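PDB 5HMQ: 4-hydroxyphenylpyruvate dioxygenase from Pseudomonas putida, which converts 3-dehydroshikimate to protocatechuate with the help of a divalent metal ion, in a TIM-barrel domain fused to a hydroxyphenylpyruvate dioxygenase-like domain. Local coordinates for residues F287-A292 with K379-F384. Numbering follows the deposited sequence.
Sequences FSPPPA and KRATAF
F287 turns the edge of its ring onto the face of F384 in an edge-to-face pair, centroids 5.5 Å apart and planes at 76°. The extended, proline-rich piece 287-292 of the linker joining the last helix of the TIM barrel (252-276) to the first strand (295-304) of the dioxygenase-like domain is laid along the C-terminal end of helix 374-383. P289, P290 and P291 keep polyproline-like angles (phi -59° to -79°, psi 137° to 170°); P290 and R380 are in register, CA atoms 5.2 Å apart, the linker running roughly opposite to the helix. F287 (chi1 t) brings CZ to 3.9 Å from A383 CB; F384, the first residue past the helix, brings its ring (chi1 m) against P289, whose CG lies 3.6 Å from F384 CE2. P289 CB packs on A383 CB at 3.8 Å. R380 is t at chi1 and chi2 and bends at chi3 (-98°), which sets its guanidinium between P289 CG over one face and A292 CB over the opposite face. Its NH2 is salt-bridged to E268, so R380, on helix 374-383, is bonded both to the linker and to the barrel helix. At the guanidinium edge, R380 NE donates a 2.8 Å hydrogen bond to P290 O (N-H...O 152°).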
loop_
_atom_site.group_PDB
_atom_site.type_symbol
_atom_site.label_atom_id
_atom_site.label_comp_id
_atom_site.label_asym_id
_atom_site.label_seq_id
_atom_site.Cartn_x
_atom_site.Cartn_y
_atom_site.Cartn_z
ATOM N N PHE C 287 -7.945 -7.251 28.871
ATOM C CA PHE C 287 -9.008 -7.737 27.997
ATOM C C PHE C 287 -9.133 -9.253 28.090
ATOM O O PHE C 287 -8.142 -9.980 27.975
ATOM C CB PHE C 287 -8.711 -7.310 26.555
ATOM C CG PHE C 287 -9.887 -7.420 25.619
ATOM C CD1 PHE C 287 -11.048 -6.700 25.849
ATOM C CD2 PHE C 287 -9.817 -8.223 24.489
ATOM C CE1 PHE C 287 -12.123 -6.790 24.981
ATOM C CE2 PHE C 287 -10.889 -8.318 23.618
ATOM C CZ PHE C 287 -12.045 -7.600 23.865
ATOM N N SER C 288 -10.355 -9.727 28.327
ATOM C CA SER C 288 -10.634 -11.150 28.521
ATOM C C SER C 288 -11.826 -11.535 27.656
ATOM O O SER C 288 -12.947 -11.700 28.156
ATOM C CB SER C 288 -10.876 -11.475 29.997
ATOM O OG SER C 288 -11.890 -10.655 30.549
ATOM N N PRO C 289 -11.622 -11.683 26.351
ATOM C CA PRO C 289 -12.728 -12.036 25.458
ATOM C C PRO C 289 -13.024 -13.523 25.536
ATOM O O PRO C 289 -12.264 -14.280 26.159
ATOM C CB PRO C 289 -12.189 -11.639 24.077
ATOM C CG PRO C 289 -10.725 -11.884 24.192
ATOM C CD PRO C 289 -10.348 -11.555 25.622
ATOM N N PRO C 290 -14.123 -13.981 24.939
ATOM C CA PRO C 290 -14.399 -15.422 24.901
ATOM C C PRO C 290 -13.282 -16.170 24.198
ATOM O O PRO C 290 -12.766 -15.706 23.169
ATOM C CB PRO C 290 -15.711 -15.515 24.106
ATOM C CG PRO C 290 -16.332 -14.170 24.224
ATOM C CD PRO C 290 -15.202 -13.195 24.313
ATOM N N PRO C 291 -12.859 -17.313 24.739
ATOM C CA PRO C 291 -11.873 -18.136 24.031
ATOM C C PRO C 291 -12.395 -18.561 22.667
ATOM O O PRO C 291 -13.603 -18.680 22.448
ATOM C CB PRO C 291 -11.685 -19.344 24.958
ATOM C CG PRO C 291 -12.088 -18.847 26.309
ATOM C CD PRO C 291 -13.204 -17.874 26.055
ATOM N N ALA C 292 -11.466 -18.775 21.742
ATOM C CA ALA C 292 -11.841 -19.176 20.396
ATOM C C ALA C 292 -12.482 -20.558 20.408
ATOM O O ALA C 292 -12.129 -21.427 21.209
ATOM C CB ALA C 292 -10.622 -19.178 19.477
ATOM N N LYS C 379 -18.926 -14.380 19.249
ATOM C CA LYS C 379 -18.730 -13.369 20.281
ATOM C C LYS C 379 -17.276 -12.927 20.362
ATOM O O LYS C 379 -17.003 -11.749 20.622
ATOM C CB LYS C 379 -19.214 -13.893 21.633
ATOM C CG LYS C 379 -20.730 -13.912 21.766
ATOM C CD LYS C 379 -21.179 -14.578 23.055
ATOM C CE LYS C 379 -22.687 -14.763 23.073
ATOM N NZ LYS C 379 -23.139 -15.532 24.267
ATOM N N ARG C 380 -16.333 -13.843 20.130
ATOM C CA ARG C 380 -14.926 -13.458 20.119
ATOM C C ARG C 380 -14.605 -12.552 18.937
ATOM O O ARG C 380 -13.892 -11.553 19.093
ATOM C CB ARG C 380 -14.035 -14.698 20.091
ATOM C CG ARG C 380 -12.596 -14.376 19.730
ATOM C CD ARG C 380 -11.702 -15.587 19.808
ATOM N NE ARG C 380 -10.982 -15.622 21.072
ATOM C CZ ARG C 380 -9.706 -15.279 21.209
ATOM N NH1 ARG C 380 -9.010 -14.875 20.156
ATOM N NH2 ARG C 380 -9.129 -15.340 22.399
ATOM N N ALA C 381 -15.117 -12.884 17.749
ATOM C CA ALA C 381 -14.886 -12.034 16.585
ATOM C C ALA C 381 -15.450 -10.637 16.807
ATOM O O ALA C 381 -14.847 -9.641 16.393
ATOM C CB ALA C 381 -15.494 -12.673 15.337
ATOM N N THR C 382 -16.614 -10.547 17.458
ATOM C CA THR C 382 -17.181 -9.245 17.791
ATOM C C THR C 382 -16.349 -8.533 18.852
ATOM O O THR C 382 -16.158 -7.313 18.783
ATOM C CB THR C 382 -18.628 -9.411 18.260
ATOM O OG1 THR C 382 -19.390 -10.069 17.239
ATOM C CG2 THR C 382 -19.252 -8.056 18.565
ATOM N N ALA C 383 -15.847 -9.276 19.844
ATOM C CA ALA C 383 -15.042 -8.660 20.895
ATOM C C ALA C 383 -13.776 -8.028 20.334
ATOM O O ALA C 383 -13.328 -6.987 20.831
ATOM C CB ALA C 383 -14.689 -9.692 21.967
ATOM N N PHE C 384 -13.186 -8.633 19.303
ATOM C CA PHE C 384 -12.045 -8.045 18.618
ATOM C C PHE C 384 -12.473 -7.135 17.475
ATOM O O PHE C 384 -11.651 -6.802 16.614
ATOM C CB PHE C 384 -11.103 -9.139 18.115
ATOM C CG PHE C 384 -10.256 -9.746 19.197
ATOM C CD1 PHE C 384 -9.157 -9.064 19.693
ATOM C CD2 PHE C 384 -10.555 -10.994 19.716
ATOM C CE1 PHE C 384 -8.373 -9.615 20.690
ATOM C CE2 PHE C 384 -9.774 -11.551 20.711
ATOM C CZ PHE C 384 -8.682 -10.861 21.200
#